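Local coordinates for UDP-D-quinovosamine 4-dehydrogenase (Vibrio fischeri, PDB 3NKL), which probably acts as an oxidoreductase and lyase on nucleotide sugars in its full-length form, this chain being a Rossmann-type fragment of it, at residues Q18-L23 with S110-L114. Numbering follows the deposited sequence.
Sequences QLANML and SIGQL
I111 enters between Q18, L19 and M22 on one side of helix 14-25. Its CD1 lies against the terminal amide of Q18 as a whole, with Q18 CD, OE1 and NE2 all 3.7 Å from I111 CD1; a methyl meeting an amide is van der Waals packing, and the NE2 group spends its hydrogen bond on the carbonyl of S14. I111 CG2 reaches L19 CB at 4.0 Å. M22, a selenomethionine modelled in two conformers, has a bent chain; in the conformer described its CE touches both CB and CG2 of I111, a contact that is less certain because it rests on that conformer. L19 extends from the helix with CG anti to N (chi1 180°), which brings CD1 within 3.8 Å of I111 O and 4.2 Å of L114 CD2. No hydrogen bond joins the segments. The loop is shaped internally: a type I turn runs from S110 to Q113, and S110 OG accepts G112 N (3.0 Å, 157°) in an ST turn. Beneath, L19 and L114 both pack on L70 and I98. The loop preceding strand 115-116 thus closes over the first helix of a Rossmann-type alpha/beta domain, the helix following the probable glycine-rich GxGxxG turn.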
# COMPACT_ATOMS: atom_id res chain seq x y z
N GLN B 18 6.97 7.10 2.02
CA GLN B 18 6.97 8.19 2.99
C GLN B 18 7.94 7.91 4.11
O GLN B 18 8.67 8.80 4.55
CB GLN B 18 5.57 8.40 3.57
CG GLN B 18 4.55 8.86 2.57
CD GLN B 18 3.21 9.05 3.23
OE1 GLN B 18 3.02 10.00 3.98
NE2 GLN B 18 2.30 8.11 3.00
N LEU B 19 7.98 6.67 4.59
CA LEU B 19 8.97 6.32 5.61
C LEU B 19 10.37 6.60 5.12
O LEU B 19 11.19 7.20 5.83
CB LEU B 19 8.84 4.86 6.03
CG LEU B 19 9.83 4.37 7.09
CD1 LEU B 19 9.61 5.07 8.41
CD2 LEU B 19 9.66 2.85 7.26
N ALA B 20 10.68 6.18 3.90
CA ALA B 20 12.04 6.35 3.41
C ALA B 20 12.43 7.84 3.42
O ALA B 20 13.58 8.17 3.66
CB ALA B 20 12.22 5.73 2.03
N ASN B 21 11.47 8.73 3.17
CA ASN B 21 11.73 10.17 3.26
C ASN B 21 11.91 10.65 4.69
O ASN B 21 12.78 11.46 4.98
CB ASN B 21 10.61 10.98 2.61
CG ASN B 21 10.62 10.88 1.11
OD1 ASN B 21 9.63 11.22 0.46
ND2 ASN B 21 11.73 10.42 0.55
N MSE B 22 11.04 10.17 5.57
CA MSE B 22 11.18 10.39 7.00
C MSE B 22 12.64 10.10 7.35
O MSE B 22 13.37 10.97 7.83
CB MSE B 22 10.28 9.43 7.77
CG MSE B 22 9.70 9.96 9.07
SE MSE B 22 8.05 10.89 8.67
CE MSE B 22 7.14 9.46 7.72
N LEU B 23 13.06 8.87 7.07
CA LEU B 23 14.42 8.39 7.41
C LEU B 23 15.55 9.15 6.70
O LEU B 23 16.52 9.57 7.33
CB LEU B 23 14.56 6.91 7.07
CG LEU B 23 13.50 5.97 7.63
CD1 LEU B 23 13.87 4.53 7.34
CD2 LEU B 23 13.31 6.17 9.13
N SER B 110 2.32 9.04 13.81
CA SER B 110 3.11 9.35 12.62
C SER B 110 3.73 8.09 12.03
O SER B 110 4.05 7.15 12.76
CB SER B 110 4.23 10.32 13.00
OG SER B 110 5.23 10.35 12.01
N ILE B 111 3.90 8.06 10.72
CA ILE B 111 4.57 6.95 10.05
C ILE B 111 5.99 6.75 10.60
O ILE B 111 6.53 5.65 10.58
CB ILE B 111 4.59 7.16 8.52
CG1 ILE B 111 3.18 7.06 7.96
CG2 ILE B 111 5.42 6.10 7.81
CD1 ILE B 111 3.11 7.22 6.46
N GLY B 112 6.59 7.83 11.10
CA GLY B 112 7.95 7.73 11.60
C GLY B 112 8.07 7.06 12.96
O GLY B 112 9.18 6.82 13.41
N GLN B 113 6.96 6.78 13.64
CA GLN B 113 7.05 6.11 14.95
C GLN B 113 7.29 4.62 14.72
O GLN B 113 6.42 3.91 14.22
CB GLN B 113 5.78 6.34 15.78
CG GLN B 113 5.54 7.81 16.18
CD GLN B 113 4.28 7.99 17.03
OE1 GLN B 113 3.34 8.66 16.62
NE2 GLN B 113 4.29 7.40 18.22
N LEU B 114 8.46 4.15 15.10
CA LEU B 114 8.85 2.77 14.81
C LEU B 114 8.84 1.96 16.10
O LEU B 114 9.55 2.30 17.04
CB LEU B 114 10.27 2.75 14.22
CG LEU B 114 10.41 3.37 12.82
CD1 LEU B 114 11.88 3.48 12.44
CD2 LEU B 114 9.64 2.53 11.79